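Local coordinates for Lmo0325 protein (Listeria monocytogenes EGD-e, PDB 4RYK), which probably binds DNA through an N-terminal helix-turn-helix region and, as a putative Rgg-type transcriptional regulator, carries a helical C-terminal domain, at residues L187-Y190 against E191-Y195; R198-L201 against L202-L206; N209-D212 against E213-Q217; L225-E228 against K229-A233. All coordinates share one frame; numbering follows the deposited sequence.

Overall arrangement
The four are local contacts, mostly i to i+4, on three consecutive helices of the Rgg-type C-terminal domain, two of them running into the turn that follows: interaction 1 on helix 176-193, interactions 2 and 3 on helix 197-216, interaction 4 on helix 220-235. Centres of interactions 1 and 2 lie 10 Å apart, joined by Arg194 O and Arg200 NH1 at 2.9 Å. Interaction 4 meets interaction 1 through Tyr190 OH and Glu232 OE1 at 2.7 Å, interaction 2 through Ala233 against Cys204, and interaction 3 through Val226 against Thr211 and Leu214. Interactions 1, 2 and, through Lys231, 4 reach the second subunit. The glycan pocket, Thr30 to Ser34, belongs to the helix-turn-helix region.

Interaction 1: residues L187-Y190 against E191-Y195; sequences LKSY and EKYRY
Tyr190 swings its CG anti to the backbone N (chi1 160°), while Arg194, four residues on, turns CG between its N and carbonyl carbon (chi1 57°) and bends at chi3; together these torsions bring CB and CD of Arg194 against the phenol ring, the two side chains crossing at a slant. Arg194 CD sits 4.2 Å from the centroid of the Tyr190 ring, an off-centre CH-pi contact, and Arg194 CB reaches 3.6 Å from Tyr190 CE1. Ring and guanidinium planes are 30° apart. Glu191 brings OE2 to 3.7 Å from Tyr190 CE2, its carboxylate steeply turned to the ring.

On another side of the helix Tyr193 packs back on Ser189. Ser189 O lies at the ring edge, 3.1 Å from Tyr193 CD2, and Ser189 CB meets that edge in plane. The same carbonyl accepts Tyr193 N at 2.9 Å in a fairly straight bond and a weak second one from Lys192 N. Arg194 N gives Tyr190 O only a weak, strongly bent bond.

The polar ends are satisfied elsewhere: Tyr190 OH bonds to Glu232 and Arg194 NE to Thr236, tying this part of the chain to helix 220-235 and the residues after it. Tyr193 and Lys192 face the second subunit, where Lys192 makes a cation-pi contact with Phe74 of that chain. With the ring of Tyr190 supported by aliphatic carbons of Arg194 and its hydroxyl bonded to Glu232, the phenol is gripped at both places, and the arginine's positive charge probably helps balance the nearby carboxylates of Glu191 and Glu232.

Interaction 2: residues R198-L201 against L202-L206; sequences RGRL and LFCHL
The first turns of helix 197-216, in the helical C-terminal domain, bring the edge of the Phe203 ring back beside the carbonyl of Gly199. Phe203 CG stands anti to its own carbonyl carbon (chi1 -76°), which sets Gly199 O 3.1 Å from Phe203 CD2, near the ring plane. That oxygen also accepts Phe203 N at 2.9 Å in a nearly straight bond of 170°, so one carbonyl meets both amide and ring edge of that residue. Next along, Arg200 O takes Cys204 N at 3.0 Å, and the thiol stays close by, with Cys204 SG 3.4 Å from Arg200 O. Leu201 O accepts His205 N, and His205 CB comes to 3.4 Å from that oxygen. Earlier, Leu202 N reaches Arg198 O only weakly, at 3.4 Å.

The ring of Phe203 is covered by Met186, Ser189 and Tyr193 of helix 176-193 and by Leu161 and Val164, whereas Cys204 packs on helix 220-235. Arg198 forms salt bridges with Asp65 of its own chain and with Asp197 of the second subunit. The i to i+4 bonds are those of any alpha helix; apolar contacts with helices 176-193 and 220-235 are consistent with the TPR-like fold of Rgg C-terminal domains.

Interaction 3: residues N209-D212 against E213-Q217; sequences NLTD and ELIIQ
Of the flat groups, the carboxylate of Asp212 makes the side-chain contact: its OD1 touches the end of Ile216, 3.3 Å from CD1, one helical turn later, while the other oxygen, OD2, bonds to Tyr252 of helix 243-259. This is the C-terminal end of helix 197-216, within the helical C-terminal domain, and Gln217 is the first residue to leave helical geometry. Asp212 CG lies anti to the backbone N (chi1 -178°), which turns the carboxylate forward along the helix toward Ile216.

Two further side chains lean on carbonyls of the preceding turn: Leu214 CG is 3.2 Å from Leu210 O, and Ile215 CG1 is 3.3 Å from Thr211 O. Thr211 CG2 also meets Ile215 CD1 at 4.0 Å, the two side chains crossing at a slant. Ile215 packs on Tyr252, Ala255 and Ile256, and Leu214 on Ala223 and Val226, so these residues join this end of the helix to helices 243-259 and 220-235. Thr211 OG1 is bonded to Phe207 O one turn back. Backbone bonds run through Glu213, Leu214 and Ile215, and the last across the contact is the straightest: Ile216 N to Asp212 O, 3.1 Å, with an angle of 174° at the hydrogen.

Interaction 4: residues L225-E228 against K229-A233; sequences LVLE and KLKEA
Lys229, Glu228 and Leu227 bury the most surface here, in the middle of helix 220-235. Lys229 rests the base of its chain on carbonyls of the preceding turn, and the rest runs on away from them: CB is 3.3 Å from Val226 O and CG 3.7 Å from Leu225 O. CG anti to the carbonyl carbon (chi1 -66°) sets it there, and the chain then bends at chi2 and chi3. Its amide is held loosely, sharing two weak bonds, to Leu225 O and to Val226 O. Glu228 extends beyond CG, and its OE2 stays 5.3 Å from Lys229 NZ, near but not paired. Its carbonyl accepts Glu232 N at 2.9 Å.

Leu227 runs along the apolar side, where CD1 lies 4.3 Å from Leu230 CD2. Leu227 O takes Lys231 N in a bond of 2.8 Å, 169° at the hydrogen, and Lys231 CG rests 3.4 Å from the same oxygen. Leu227 and Leu230 face helix 243-259, through Ile256 and Ala249, while Val226 packs against helix 197-216. The helix thus turns Val226, Leu227 and Leu230 to its neighbours and charged groups along another side, where the charge of Lys229 would probably ease the repulsion between Glu228 and Glu232.

Interaction 1: residues L187-Y190 against E191-Y195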
loop_
_atom_site.group_PDB
_atom_site.type_symbol
_atom_site.label_atom_id
_atom_site.label_comp_id
_atom_site.label_asym_id
_atom_site.label_seq_id
_atom_site.Cartn_x
_atom_site.Cartn_y
_atom_site.Cartn_z
ATOM N N LEU A 187 -12.703 -8.788 14.050
ATOM C CA LEU A 187 -12.108 -9.945 13.345
ATOM C C LEU A 187 -12.832 -10.293 12.055
ATOM O O LEU A 187 -12.184 -10.686 11.123
ATOM C CB LEU A 187 -12.008 -11.202 14.198
ATOM C CG LEU A 187 -10.932 -11.230 15.268
ATOM C CD1 LEU A 187 -10.980 -12.585 15.983
ATOM C CD2 LEU A 187 -9.550 -10.945 14.667
ATOM N N LYS A 188 -14.145 -10.142 11.993
ATOM C CA LYS A 188 -14.868 -10.414 10.746
ATOM C C LYS A 188 -14.418 -9.455 9.634
ATOM O O LYS A 188 -14.376 -9.801 8.487
ATOM C CB LYS A 188 -16.348 -10.244 10.944
ATOM C CG LYS A 188 -16.881 -11.191 11.988
ATOM C CD LYS A 188 -18.401 -11.219 12.011
ATOM C CE LYS A 188 -18.998 -9.822 12.020
ATOM N NZ LYS A 188 -20.459 -9.844 12.354
ATOM N N SER A 189 -14.081 -8.234 9.978
ATOM C CA SER A 189 -13.643 -7.336 8.932
ATOM C C SER A 189 -12.165 -7.599 8.581
ATOM O O SER A 189 -11.788 -7.528 7.415
ATOM C CB SER A 189 -13.924 -5.877 9.309
ATOM O OG SER A 189 -12.921 -5.377 10.183
ATOM N N TYR A 190 -11.355 -7.947 9.565
ATOM C CA TYR A 190 -10.005 -8.389 9.322
ATOM C C TYR A 190 -9.945 -9.481 8.229
ATOM O O TYR A 190 -9.110 -9.437 7.340
ATOM C CB TYR A 190 -9.368 -8.878 10.636
ATOM C CG TYR A 190 -8.172 -9.775 10.381
ATOM C CD1 TYR A 190 -7.021 -9.255 9.832
ATOM C CD2 TYR A 190 -8.213 -11.152 10.646
ATOM C CE1 TYR A 190 -5.936 -10.077 9.542
ATOM C CE2 TYR A 190 -7.125 -11.978 10.388
ATOM C CZ TYR A 190 -5.985 -11.436 9.839
ATOM O OH TYR A 190 -4.881 -12.201 9.502
ATOM N N GLU A 191 -10.855 -10.439 8.283
ATOM C CA GLU A 191 -10.847 -11.550 7.361
ATOM C C GLU A 191 -11.050 -11.108 5.895
ATOM O O GLU A 191 -10.540 -11.724 5.016
ATOM C CB GLU A 191 -11.926 -12.600 7.783
ATOM C CG GLU A 191 -11.538 -13.420 9.017
ATOM C CD GLU A 191 -10.329 -14.341 8.755
ATOM O OE1 GLU A 191 -10.107 -14.706 7.575
ATOM O OE2 GLU A 191 -9.589 -14.706 9.712
ATOM N N LYS A 192 -11.822 -10.064 5.657
ATOM C CA LYS A 192 -11.946 -9.442 4.329
ATOM C C LYS A 192 -10.704 -8.627 3.999
ATOM O O LYS A 192 -10.062 -8.785 2.948
ATOM C CB LYS A 192 -13.114 -8.463 4.322
ATOM C CG LYS A 192 -14.435 -8.986 4.833
ATOM C CD LYS A 192 -14.886 -10.153 3.976
ATOM C CE LYS A 192 -16.120 -10.844 4.545
ATOM N NZ LYS A 192 -17.356 -10.049 4.304
ATOM N N TYR A 193 -10.330 -7.783 4.944
ATOM C CA TYR A 193 -9.379 -6.733 4.674
ATOM C C TYR A 193 -7.911 -7.170 4.712
ATOM O O TYR A 193 -7.040 -6.377 4.396
ATOM C CB TYR A 193 -9.568 -5.553 5.629
ATOM C CG TYR A 193 -10.755 -4.675 5.371
ATOM C CD1 TYR A 193 -10.774 -3.808 4.304
ATOM C CD2 TYR A 193 -11.870 -4.675 6.228
ATOM C CE1 TYR A 193 -11.855 -2.975 4.057
ATOM C CE2 TYR A 193 -12.975 -3.831 5.989
ATOM C CZ TYR A 193 -12.955 -2.990 4.908
ATOM O OH TYR A 193 -13.993 -2.134 4.618
ATOM N N ARG A 194 -7.630 -8.406 5.109
ATOM C CA ARG A 194 -6.244 -8.815 5.249
ATOM C C ARG A 194 -5.606 -8.907 3.867
ATOM O O ARG A 194 -4.411 -8.888 3.781
ATOM C CB ARG A 194 -6.095 -10.155 5.971
ATOM C CG ARG A 194 -6.829 -11.322 5.344
ATOM C CD ARG A 194 -6.875 -12.499 6.313
ATOM N NE ARG A 194 -5.623 -13.210 6.207
ATOM C CZ ARG A 194 -5.487 -14.495 5.935
ATOM N NH1 ARG A 194 -6.548 -15.279 5.785
ATOM N NH2 ARG A 194 -4.268 -15.001 5.844
ATOM N N TYR A 195 -6.398 -9.022 2.819
ATOM C CA TYR A 195 -5.874 -8.975 1.463
ATOM C C TYR A 195 -5.861 -7.544 0.862
ATOM O O TYR A 195 -5.584 -7.354 -0.318
ATOM C CB TYR A 195 -6.616 -9.989 0.564
ATOM C CG TYR A 195 -6.602 -11.419 1.121
ATOM C CD1 TYR A 195 -7.600 -11.838 2.000
ATOM C CD2 TYR A 195 -5.573 -12.324 0.811
ATOM C CE1 TYR A 195 -7.608 -13.126 2.536
ATOM C CE2 TYR A 195 -5.581 -13.619 1.328
ATOM C CZ TYR A 195 -6.604 -14.003 2.199
ATOM O OH TYR A 195 -6.657 -15.249 2.772
#

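Interaction 2: residues R198-L201 against L202-L206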
loop_
_atom_site.group_PDB
_atom_site.type_symbol
_atom_site.label_atom_id
_atom_site.label_comp_id
_atom_site.label_asym_id
_atom_site.label_seq_id
_atom_site.Cartn_x
_atom_site.Cartn_y
_atom_site.Cartn_z
ATOM N N ARG A 198 -3.654 -1.675 2.134
ATOM C CA ARG A 198 -3.743 -0.651 3.187
ATOM C C ARG A 198 -4.359 -1.183 4.476
ATOM O O ARG A 198 -3.955 -0.796 5.564
ATOM C CB ARG A 198 -4.515 0.576 2.678
ATOM C CG ARG A 198 -3.623 1.380 1.728
ATOM C CD ARG A 198 -4.363 2.406 0.919
ATOM N NE ARG A 198 -3.473 2.897 -0.113
ATOM C CZ ARG A 198 -3.844 3.557 -1.197
ATOM N NH1 ARG A 198 -5.102 3.891 -1.375
ATOM N NH2 ARG A 198 -2.942 3.898 -2.111
ATOM N N GLY A 199 -5.325 -2.073 4.360
ATOM C CA GLY A 199 -6.018 -2.545 5.525
ATOM C C GLY A 199 -5.131 -3.478 6.271
ATOM O O GLY A 199 -5.115 -3.499 7.478
ATOM N N ARG A 200 -4.368 -4.263 5.543
ATOM C CA ARG A 200 -3.473 -5.201 6.188
ATOM C C ARG A 200 -2.520 -4.532 7.177
ATOM O O ARG A 200 -2.330 -5.006 8.293
ATOM C CB ARG A 200 -2.743 -6.005 5.132
ATOM C CG ARG A 200 -1.577 -6.808 5.640
ATOM C CD ARG A 200 -1.127 -7.791 4.589
ATOM N NE ARG A 200 -0.625 -7.143 3.398
ATOM C CZ ARG A 200 -1.152 -7.255 2.205
ATOM N NH1 ARG A 200 -2.253 -7.911 2.045
ATOM N NH2 ARG A 200 -0.600 -6.640 1.170
ATOM N N LEU A 201 -1.948 -3.413 6.817
ATOM C CA LEU A 201 -0.991 -2.762 7.702
ATOM C C LEU A 201 -1.681 -2.120 8.917
ATOM O O LEU A 201 -1.145 -2.112 10.011
ATOM C CB LEU A 201 -0.211 -1.663 6.944
ATOM C CG LEU A 201 0.622 -2.144 5.720
ATOM C CD1 LEU A 201 1.332 -0.968 5.003
ATOM C CD2 LEU A 201 1.654 -3.180 6.143
ATOM N N LEU A 202 -2.866 -1.581 8.718
ATOM C CA LEU A 202 -3.674 -1.090 9.857
ATOM C C LEU A 202 -4.020 -2.213 10.814
ATOM O O LEU A 202 -3.874 -2.066 12.006
ATOM C CB LEU A 202 -4.932 -0.504 9.320
ATOM C CG LEU A 202 -5.850 0.103 10.370
ATOM C CD1 LEU A 202 -5.227 1.350 10.979
ATOM C CD2 LEU A 202 -7.204 0.432 9.717
ATOM N N PHE A 203 -4.432 -3.386 10.306
ATOM C CA PHE A 203 -4.655 -4.482 11.230
ATOM C C PHE A 203 -3.378 -4.915 11.951
ATOM O O PHE A 203 -3.429 -5.194 13.145
ATOM C CB PHE A 203 -5.367 -5.633 10.543
ATOM C CG PHE A 203 -6.823 -5.364 10.342
ATOM C CD1 PHE A 203 -7.716 -5.559 11.364
ATOM C CD2 PHE A 203 -7.290 -4.942 9.153
ATOM C CE1 PHE A 203 -9.058 -5.316 11.193
ATOM C CE2 PHE A 203 -8.634 -4.689 8.974
ATOM C CZ PHE A 203 -9.515 -4.873 9.983
ATOM N N CYS A 204 -2.240 -4.989 11.245
ATOM C CA CYS A 204 -0.984 -5.347 11.886
ATOM C C CYS A 204 -0.653 -4.446 13.041
ATOM O O CYS A 204 -0.335 -4.906 14.129
ATOM C CB CYS A 204 0.188 -5.321 10.920
ATOM S SG CYS A 204 0.214 -6.705 9.738
ATOM N N HIS A 205 -0.750 -3.157 12.794
ATOM C CA HIS A 205 -0.526 -2.163 13.801
ATOM C C HIS A 205 -1.458 -2.346 15.015
ATOM O O HIS A 205 -1.038 -2.250 16.158
ATOM C CB HIS A 205 -0.770 -0.815 13.164
ATOM C CG HIS A 205 -0.651 0.313 14.113
ATOM N ND1 HIS A 205 0.561 0.798 14.538
ATOM C CD2 HIS A 205 -1.596 1.041 14.754
ATOM C CE1 HIS A 205 0.366 1.791 15.388
ATOM N NE2 HIS A 205 -0.938 1.958 15.540
ATOM N N LEU A 206 -2.735 -2.555 14.761
ATOM C CA LEU A 206 -3.675 -2.718 15.856
ATOM C C LEU A 206 -3.334 -3.999 16.627
ATOM O O LEU A 206 -3.312 -3.998 17.853
ATOM C CB LEU A 206 -5.077 -2.840 15.304
ATOM C CG LEU A 206 -6.138 -3.259 16.343
ATOM C CD1 LEU A 206 -6.132 -2.269 17.500
ATOM C CD2 LEU A 206 -7.513 -3.328 15.737
#

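Interaction 3: residues N209-D212 against E213-Q217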
loop_
_atom_site.group_PDB
_atom_site.type_symbol
_atom_site.label_atom_id
_atom_site.label_comp_id
_atom_site.label_asym_id
_atom_site.label_seq_id
_atom_site.Cartn_x
_atom_site.Cartn_y
_atom_site.Cartn_z
ATOM N N ASN A 209 -0.356 -3.513 18.849
ATOM C CA ASN A 209 -0.741 -2.735 20.042
ATOM C C ASN A 209 -1.463 -3.527 21.093
ATOM O O ASN A 209 -1.182 -3.386 22.287
ATOM C CB ASN A 209 -1.578 -1.512 19.689
ATOM C CG ASN A 209 -0.753 -0.404 19.062
ATOM O OD1 ASN A 209 0.466 -0.438 19.043
ATOM N ND2 ASN A 209 -1.427 0.594 18.559
ATOM N N LEU A 210 -2.399 -4.353 20.660
ATOM C CA LEU A 210 -3.129 -5.192 21.609
ATOM C C LEU A 210 -2.236 -6.238 22.261
ATOM O O LEU A 210 -2.337 -6.483 23.472
ATOM C CB LEU A 210 -4.240 -5.932 20.914
ATOM C CG LEU A 210 -5.360 -5.056 20.380
ATOM C CD1 LEU A 210 -6.393 -5.947 19.688
ATOM C CD2 LEU A 210 -6.004 -4.220 21.488
ATOM N N THR A 211 -1.367 -6.856 21.458
ATOM C CA THR A 211 -0.501 -7.894 21.973
ATOM C C THR A 211 0.368 -7.276 23.063
ATOM O O THR A 211 0.562 -7.856 24.130
ATOM C CB THR A 211 0.361 -8.507 20.873
ATOM O OG1 THR A 211 -0.463 -9.055 19.837
ATOM C CG2 THR A 211 1.218 -9.586 21.394
ATOM N N ASP A 212 0.912 -6.108 22.766
ATOM C CA ASP A 212 1.774 -5.386 23.691
ATOM C C ASP A 212 1.017 -5.126 24.989
ATOM O O ASP A 212 1.523 -5.383 26.091
ATOM C CB ASP A 212 2.220 -4.059 23.066
ATOM C CG ASP A 212 3.179 -3.274 23.965
ATOM O OD1 ASP A 212 2.711 -2.646 24.927
ATOM O OD2 ASP A 212 4.399 -3.269 23.714
ATOM N N GLU A 213 -0.208 -4.643 24.862
ATOM C CA GLU A 213 -0.988 -4.290 26.071
ATOM C C GLU A 213 -1.385 -5.518 26.872
ATOM O O GLU A 213 -1.437 -5.480 28.105
ATOM C CB GLU A 213 -2.218 -3.452 25.711
ATOM C CG GLU A 213 -2.753 -2.641 26.888
ATOM C CD GLU A 213 -1.736 -1.610 27.350
ATOM O OE1 GLU A 213 -1.445 -0.669 26.571
ATOM O OE2 GLU A 213 -1.191 -1.777 28.459
ATOM N N LEU A 214 -1.648 -6.622 26.183
ATOM C CA LEU A 214 -2.027 -7.841 26.867
ATOM C C LEU A 214 -0.852 -8.431 27.595
ATOM O O LEU A 214 -1.000 -8.967 28.715
ATOM C CB LEU A 214 -2.585 -8.874 25.916
ATOM C CG LEU A 214 -3.942 -8.441 25.416
ATOM C CD1 LEU A 214 -4.287 -9.242 24.172
ATOM C CD2 LEU A 214 -5.002 -8.535 26.517
ATOM N N ILE A 215 0.315 -8.344 26.981
ATOM C CA ILE A 215 1.505 -8.866 27.652
ATOM C C ILE A 215 1.699 -8.109 28.966
ATOM O O ILE A 215 1.702 -8.717 30.032
ATOM C CB ILE A 215 2.756 -8.809 26.768
ATOM C CG1 ILE A 215 2.654 -9.848 25.640
ATOM C CG2 ILE A 215 4.015 -9.080 27.583
ATOM C CD1 ILE A 215 3.694 -9.664 24.560
ATOM N N ILE A 216 1.783 -6.786 28.872
ATOM C CA ILE A 216 1.917 -5.904 30.033
ATOM C C ILE A 216 0.922 -6.199 31.123
ATOM O O ILE A 216 1.265 -6.116 32.286
ATOM C CB ILE A 216 1.806 -4.421 29.619
ATOM C CG1 ILE A 216 3.142 -3.974 29.007
ATOM C CG2 ILE A 216 1.435 -3.529 30.802
ATOM C CD1 ILE A 216 3.064 -2.715 28.177
ATOM N N GLN A 217 -0.304 -6.540 30.754
ATOM C CA GLN A 217 -1.302 -6.954 31.732
ATOM C C GLN A 217 -1.261 -8.433 32.074
ATOM O O GLN A 217 -2.167 -8.914 32.729
ATOM C CB GLN A 217 -2.680 -6.700 31.208
ATOM C CG GLN A 217 -2.975 -5.255 30.962
ATOM C CD GLN A 217 -4.355 -5.113 30.375
ATOM O OE1 GLN A 217 -5.208 -5.994 30.528
ATOM N NE2 GLN A 217 -4.574 -4.030 29.675
#

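Interaction 4: residues L225-E228 against K229-A233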
loop_
_atom_site.group_PDB
_atom_site.type_symbol
_atom_site.label_atom_id
_atom_site.label_comp_id
_atom_site.label_asym_id
_atom_site.label_seq_id
_atom_site.Cartn_x
_atom_site.Cartn_y
_atom_site.Cartn_z
ATOM N N LEU A 225 -3.314 -15.354 21.512
ATOM C CA LEU A 225 -4.325 -15.318 20.450
ATOM C C LEU A 225 -4.098 -14.179 19.497
ATOM O O LEU A 225 -4.144 -14.346 18.265
ATOM C CB LEU A 225 -5.740 -15.234 21.030
ATOM C CG LEU A 225 -6.120 -16.519 21.770
ATOM C CD1 LEU A 225 -7.436 -16.371 22.510
ATOM C CD2 LEU A 225 -6.130 -17.732 20.841
ATOM N N VAL A 226 -3.868 -12.998 20.060
ATOM C CA VAL A 226 -3.700 -11.815 19.244
ATOM C C VAL A 226 -2.388 -11.864 18.432
ATOM O O VAL A 226 -2.366 -11.483 17.269
ATOM C CB VAL A 226 -3.775 -10.542 20.087
ATOM C CG1 VAL A 226 -3.586 -9.333 19.203
ATOM C CG2 VAL A 226 -5.132 -10.435 20.768
ATOM N N LEU A 227 -1.313 -12.353 19.048
ATOM C CA LEU A 227 -0.064 -12.547 18.336
ATOM C C LEU A 227 -0.254 -13.431 17.114
ATOM O O LEU A 227 0.286 -13.134 16.035
ATOM C CB LEU A 227 1.021 -13.147 19.245
ATOM C CG LEU A 227 2.344 -13.538 18.568
ATOM C CD1 LEU A 227 3.029 -12.354 17.906
ATOM C CD2 LEU A 227 3.319 -14.121 19.554
ATOM N N GLU A 228 -1.009 -14.514 17.258
ATOM C CA GLU A 228 -1.243 -15.413 16.119
ATOM C C GLU A 228 -1.895 -14.637 14.952
ATOM O O GLU A 228 -1.607 -14.882 13.762
ATOM C CB GLU A 228 -2.057 -16.612 16.603
ATOM C CG GLU A 228 -2.626 -17.549 15.549
ATOM C CD GLU A 228 -3.832 -18.405 16.058
ATOM O OE1 GLU A 228 -3.962 -18.672 17.301
ATOM O OE2 GLU A 228 -4.666 -18.809 15.188
ATOM N N LYS A 229 -2.744 -13.667 15.273
ATOM C CA LYS A 229 -3.362 -12.848 14.238
ATOM C C LYS A 229 -2.379 -11.900 13.614
ATOM O O LYS A 229 -2.452 -11.632 12.430
ATOM C CB LYS A 229 -4.485 -11.986 14.784
ATOM C CG LYS A 229 -5.681 -12.764 15.293
ATOM C CD LYS A 229 -6.509 -13.383 14.183
ATOM C CE LYS A 229 -7.083 -14.677 14.751
ATOM N NZ LYS A 229 -8.213 -15.114 13.968
ATOM N N LEU A 230 -1.512 -11.329 14.434
ATOM C CA LEU A 230 -0.470 -10.448 13.926
ATOM C C LEU A 230 0.444 -11.258 12.963
ATOM O O LEU A 230 0.795 -10.779 11.902
ATOM C CB LEU A 230 0.333 -9.879 15.075
ATOM C CG LEU A 230 1.604 -9.154 14.646
ATOM C CD1 LEU A 230 1.262 -7.970 13.793
ATOM C CD2 LEU A 230 2.363 -8.670 15.854
ATOM N N LYS A 231 0.814 -12.467 13.356
ATOM C CA LYS A 231 1.605 -13.361 12.505
ATOM C C LYS A 231 0.888 -13.617 11.189
ATOM O O LYS A 231 1.454 -13.394 10.108
ATOM C CB LYS A 231 1.861 -14.704 13.159
ATOM C CG LYS A 231 2.830 -14.683 14.321
ATOM C CD LYS A 231 4.266 -14.680 13.838
ATOM C CE LYS A 231 5.294 -14.858 14.964
ATOM N NZ LYS A 231 6.654 -15.058 14.364
ATOM N N GLU A 232 -0.367 -14.042 11.275
ATOM C CA GLU A 232 -1.131 -14.322 10.074
ATOM C C GLU A 232 -1.279 -13.104 9.179
ATOM O O GLU A 232 -1.067 -13.157 7.945
ATOM C CB GLU A 232 -2.498 -14.839 10.457
ATOM C CG GLU A 232 -3.347 -15.255 9.280
ATOM C CD GLU A 232 -4.769 -15.607 9.716
ATOM O OE1 GLU A 232 -5.604 -14.720 9.927
ATOM O OE2 GLU A 232 -5.030 -16.786 9.866
ATOM N N ALA A 233 -1.663 -12.005 9.774
ATOM C CA ALA A 233 -1.882 -10.770 9.012
ATOM C C ALA A 233 -0.589 -10.356 8.300
ATOM O O ALA A 233 -0.613 -10.024 7.127
ATOM C CB ALA A 233 -2.353 -9.660 9.928
#